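Local structure of dextranase (Pseudarthrobacter oxydans, 6NZS) at residues A[245-250]-A[266-271]; A[315-320]-A[341-346]. The protein probably catalyses the endohydrolysis of (1->6)-alpha-D-glucosidic linkages in dextran, as a glycoside hydrolase of family 49. All coordinates share one frame; numbering follows the deposited sequence.

Contact 1 of 2, residues A[245-250]-A[266-271]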
# COMPACT_ATOMS: atom_id res chain seq x y z
N ALA A 245 9.56 19.17 -6.12
CA ALA A 245 11.01 19.35 -6.11
C ALA A 245 11.63 18.47 -7.19
O ALA A 245 11.60 17.24 -7.09
CB ALA A 245 11.56 19.02 -4.73
N VAL A 246 12.20 19.10 -8.21
CA VAL A 246 12.95 18.41 -9.25
C VAL A 246 14.42 18.67 -8.95
O VAL A 246 14.92 19.78 -9.15
CB VAL A 246 12.54 18.92 -10.65
CG1 VAL A 246 13.34 18.21 -11.74
CG2 VAL A 246 11.03 18.73 -10.86
N LEU A 247 15.10 17.65 -8.44
CA LEU A 247 16.35 17.81 -7.71
C LEU A 247 17.55 17.84 -8.65
O LEU A 247 17.59 17.10 -9.64
CB LEU A 247 16.52 16.68 -6.69
CG LEU A 247 15.44 16.64 -5.60
CD1 LEU A 247 15.58 15.41 -4.71
CD2 LEU A 247 15.46 17.91 -4.77
N PRO A 248 18.52 18.68 -8.29
CA PRO A 248 19.73 18.84 -9.12
C PRO A 248 20.68 17.67 -8.93
O PRO A 248 20.53 16.86 -7.99
CB PRO A 248 20.33 20.15 -8.59
CG PRO A 248 19.87 20.23 -7.18
CD PRO A 248 18.48 19.63 -7.17
N PRO A 249 21.69 17.54 -9.79
CA PRO A 249 22.49 16.30 -9.81
C PRO A 249 23.32 16.08 -8.57
O PRO A 249 23.72 14.94 -8.30
CB PRO A 249 23.37 16.46 -11.06
CG PRO A 249 23.36 17.92 -11.36
CD PRO A 249 22.04 18.45 -10.90
N ASN A 250 23.59 17.13 -7.79
CA ASN A 250 24.39 17.01 -6.58
C ASN A 250 23.65 16.30 -5.44
O ASN A 250 24.30 15.77 -4.54
CB ASN A 250 24.81 18.42 -6.14
CG ASN A 250 23.72 19.47 -6.41
OD1 ASN A 250 23.57 19.95 -7.55
ND2 ASN A 250 22.97 19.85 -5.36
N PHE A 266 9.02 14.50 -4.71
CA PHE A 266 10.42 14.61 -5.10
C PHE A 266 10.68 13.84 -6.38
O PHE A 266 10.25 12.69 -6.52
CB PHE A 266 11.35 14.06 -4.01
CG PHE A 266 11.41 14.91 -2.78
CD1 PHE A 266 12.19 16.06 -2.74
CD2 PHE A 266 10.68 14.57 -1.65
CE1 PHE A 266 12.24 16.85 -1.61
CE2 PHE A 266 10.73 15.36 -0.51
CZ PHE A 266 11.50 16.50 -0.50
N ARG A 267 11.40 14.47 -7.30
CA ARG A 267 11.88 13.80 -8.49
C ARG A 267 13.39 13.97 -8.56
O ARG A 267 13.89 15.10 -8.54
CB ARG A 267 11.25 14.38 -9.75
CG ARG A 267 11.91 13.82 -11.01
CD ARG A 267 11.13 14.15 -12.26
NE ARG A 267 11.79 13.59 -13.43
CZ ARG A 267 11.39 13.80 -14.68
NH1 ARG A 267 10.32 14.55 -14.91
NH2 ARG A 267 12.06 13.25 -15.69
N PHE A 268 14.11 12.85 -8.60
CA PHE A 268 15.54 12.88 -8.88
C PHE A 268 15.65 12.80 -10.40
O PHE A 268 15.62 11.73 -10.99
CB PHE A 268 16.25 11.72 -8.19
CG PHE A 268 16.37 11.87 -6.69
CD1 PHE A 268 15.30 11.59 -5.86
CD2 PHE A 268 17.57 12.24 -6.12
CE1 PHE A 268 15.42 11.70 -4.48
CE2 PHE A 268 17.71 12.35 -4.74
CZ PHE A 268 16.63 12.08 -3.92
N LEU A 269 15.75 13.98 -11.02
CA LEU A 269 15.73 14.08 -12.47
C LEU A 269 16.96 13.46 -13.11
O LEU A 269 16.87 12.88 -14.19
CB LEU A 269 15.62 15.55 -12.87
CG LEU A 269 15.76 15.91 -14.35
CD1 LEU A 269 14.46 15.69 -15.06
CD2 LEU A 269 16.21 17.36 -14.48
N HIS A 270 18.10 13.55 -12.44
CA HIS A 270 19.38 13.12 -12.99
C HIS A 270 19.73 11.71 -12.53
O HIS A 270 19.25 11.23 -11.50
CB HIS A 270 20.46 14.12 -12.60
CG HIS A 270 20.11 15.53 -12.97
ND1 HIS A 270 20.32 16.04 -14.24
CD2 HIS A 270 19.56 16.54 -12.25
CE1 HIS A 270 19.90 17.29 -14.28
NE2 HIS A 270 19.44 17.62 -13.09
N ASP A 271 20.56 11.04 -13.33
CA ASP A 271 20.89 9.63 -13.14
C ASP A 271 22.36 9.41 -12.81
O ASP A 271 22.88 8.31 -13.02
CB ASP A 271 20.46 8.78 -14.34
CG ASP A 271 21.14 9.20 -15.64
OD1 ASP A 271 22.00 10.11 -15.62
OD2 ASP A 271 20.80 8.62 -16.70
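Leu247 holds CG anti to its carbonyl carbon (chi1 -63°) and CD1 anti to CA (chi2 174°), and CD1 comes to rest on the ring of Phe268. The setting is a pair of neighbouring parallel strands, 245-247 and 266-268, in the right-handed parallel beta-helix of this enzyme family. Leu247 CD1 lies 3.6 Å from the centroid of the Phe268 ring, almost on the ring normal, and makes a CH-pi contact over the centre of the face. The same methyl is 4.0 Å from Phe266 CD1, so it joins both aromatic side chains of the next strand. Ala245 CB adds to this layer, 3.6 Å from Phe266 CD1. Val254 and Ile230, on neighbouring strands of another wall of the coil, also touch Leu247 and make this the interior side. Two straight backbone bonds tie the strands: Arg267 N donates to Ala245 O at 2.8 Å, and Leu247 N to Arg267 O at the same length. On the other side of the sheet Val246 CG1, anti to its backbone N, meets Leu269 CB at 3.7 Å. After the strands the two segments remain in contact through Pro249 and His270. These lie side by side, the proline over one face of the imidazole and Leu269 CG over the opposite one. At the imidazole edge, His270 CD2 comes to 3.3 Å from Leu247 O.

Contact 2 of 2, residues A[315-320]-A[341-346]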
# COMPACT_ATOMS: atom_id res chain seq x y z
N MET A 315 4.87 10.73 -6.37
CA MET A 315 5.40 11.13 -5.07
C MET A 315 6.92 11.00 -5.04
O MET A 315 7.61 11.87 -4.47
CB MET A 315 4.75 10.33 -3.94
CG MET A 315 3.24 10.61 -3.78
SD MET A 315 2.85 12.34 -3.41
CE MET A 315 3.61 12.52 -1.80
N LEU A 316 7.46 9.95 -5.65
CA LEU A 316 8.89 9.71 -5.75
C LEU A 316 9.21 9.18 -7.14
O LEU A 316 8.58 8.22 -7.60
CB LEU A 316 9.35 8.69 -4.70
CG LEU A 316 9.22 9.11 -3.24
CD1 LEU A 316 9.47 7.90 -2.35
CD2 LEU A 316 10.16 10.26 -2.90
N GLN A 317 10.18 9.80 -7.81
CA GLN A 317 10.57 9.37 -9.14
C GLN A 317 12.08 9.45 -9.28
O GLN A 317 12.71 10.38 -8.78
CB GLN A 317 9.91 10.22 -10.23
CG GLN A 317 10.44 9.93 -11.63
CD GLN A 317 9.55 10.48 -12.72
OE1 GLN A 317 8.39 10.80 -12.49
NE2 GLN A 317 10.10 10.61 -13.93
N PHE A 318 12.66 8.45 -9.95
CA PHE A 318 14.09 8.36 -10.16
C PHE A 318 14.39 8.06 -11.61
O PHE A 318 13.54 7.56 -12.36
CB PHE A 318 14.69 7.25 -9.30
CG PHE A 318 14.61 7.54 -7.83
CD1 PHE A 318 13.47 7.23 -7.11
CD2 PHE A 318 15.68 8.13 -7.19
CE1 PHE A 318 13.40 7.51 -5.75
CE2 PHE A 318 15.62 8.41 -5.85
CZ PHE A 318 14.48 8.10 -5.12
N ALA A 319 15.63 8.36 -12.00
CA ALA A 319 16.15 8.05 -13.32
C ALA A 319 17.31 7.08 -13.16
O ALA A 319 18.19 7.30 -12.32
CB ALA A 319 16.63 9.32 -14.03
N SER A 320 17.30 6.01 -13.95
CA SER A 320 18.32 4.97 -13.87
C SER A 320 19.20 5.03 -15.11
O SER A 320 18.71 4.89 -16.23
CB SER A 320 17.68 3.58 -13.76
OG SER A 320 18.69 2.56 -13.74
N SER A 341 2.52 6.22 -6.76
CA SER A 341 3.45 6.53 -5.67
C SER A 341 4.89 6.61 -6.15
O SER A 341 5.65 7.47 -5.67
CB SER A 341 3.32 5.48 -4.55
OG SER A 341 3.67 4.17 -5.00
N PHE A 342 5.31 5.74 -7.06
CA PHE A 342 6.74 5.51 -7.23
C PHE A 342 7.00 5.00 -8.63
O PHE A 342 6.31 4.09 -9.09
CB PHE A 342 7.19 4.47 -6.19
CG PHE A 342 8.65 4.16 -6.25
CD1 PHE A 342 9.13 3.19 -7.11
CD2 PHE A 342 9.55 4.86 -5.46
CE1 PHE A 342 10.49 2.92 -7.19
CE2 PHE A 342 10.91 4.59 -5.54
CZ PHE A 342 11.37 3.63 -6.39
N VAL A 343 8.03 5.54 -9.29
CA VAL A 343 8.44 5.05 -10.61
C VAL A 343 9.91 5.34 -10.83
O VAL A 343 10.48 6.29 -10.29
CB VAL A 343 7.58 5.63 -11.76
CG1 VAL A 343 8.00 7.06 -12.09
CG2 VAL A 343 7.68 4.74 -13.01
N VAL A 344 10.53 4.47 -11.63
CA VAL A 344 11.89 4.66 -12.11
C VAL A 344 11.83 4.52 -13.62
O VAL A 344 11.24 3.57 -14.14
CB VAL A 344 12.85 3.60 -11.53
CG1 VAL A 344 14.25 3.78 -12.11
CG2 VAL A 344 12.87 3.67 -10.01
N TYR A 345 12.43 5.47 -14.33
CA TYR A 345 12.57 5.38 -15.77
C TYR A 345 14.05 5.31 -16.12
O TYR A 345 14.89 5.83 -15.39
CB TYR A 345 11.96 6.59 -16.46
CG TYR A 345 10.45 6.63 -16.40
CD1 TYR A 345 9.69 5.59 -16.92
CD2 TYR A 345 9.79 7.70 -15.83
CE1 TYR A 345 8.30 5.62 -16.87
CE2 TYR A 345 8.41 7.74 -15.77
CZ TYR A 345 7.68 6.70 -16.29
OH TYR A 345 6.30 6.74 -16.23
N GLY A 346 14.35 4.67 -17.25
CA GLY A 346 15.71 4.46 -17.68
C GLY A 346 16.01 2.98 -17.81
O GLY A 346 15.19 2.20 -18.31
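The Tyr345 ring has Val343 CG2 over one face, offset toward the rim, and Gln317 NE2 at its edge, in the ring plane. NE2 is 3.5 Å from Tyr345 CD2, and the amide plane stands 78° from the ring. Gln317 CG is anti to the backbone N (chi1 172°) and lies alongside Val343 CG1, 3.8 Å away. On the other side of the sheet the rings of Phe318 and Phe342 meet obliquely, planes at 43°, with Phe318 CE1 3.8 Å from Phe342 CE2. Leu316 CB also packs against Phe342 CD2. Leu327, on strand 325-335, touches both phenylalanines and places them in the core of the beta-helix. Strands 316-320 and 342-346 are parallel and in register. Five backbone hydrogen bonds join them, from Leu316 N to Ser341 O at one end to Ser320 N to Tyr345 O, 2.8 Å, at the other. Ser320 CB packs on Val344 CG1, while its OG bonds to Asn347 O. The Leu316, Phe318, Phe342 and Val344 side is apolar; the other mixes Val343 and Ala319 with the buried Gln317 amide and partly exposed Tyr345. There amide and ring touch by packing at the rim, so the directional hold between the strands comes from the five backbone bonds.

After the N-terminal Ig-like region the chain enters the beta-helix and reaches strand 245-247. It makes one circuit by way of strands 253-256 and 260-263, and returns beside its start at 266-268. There contact 1 closes. The chain then passes strands 275-279 and 283-285 and a long loop to reach strand 316-320. A further circuit through strand 325-335 brings it to 342-346, where contact 2 closes. The two loops follow in series and neither nests nor crosses. Both contacts lie in one parallel wall of the helix, where strands 266-268 and 316-320 are neighbours. Phe268 N lies 2.8 Å from Gln317 O, a probable hydrogen bond. Phe268 also stacks on Phe318, continuing the interior layer.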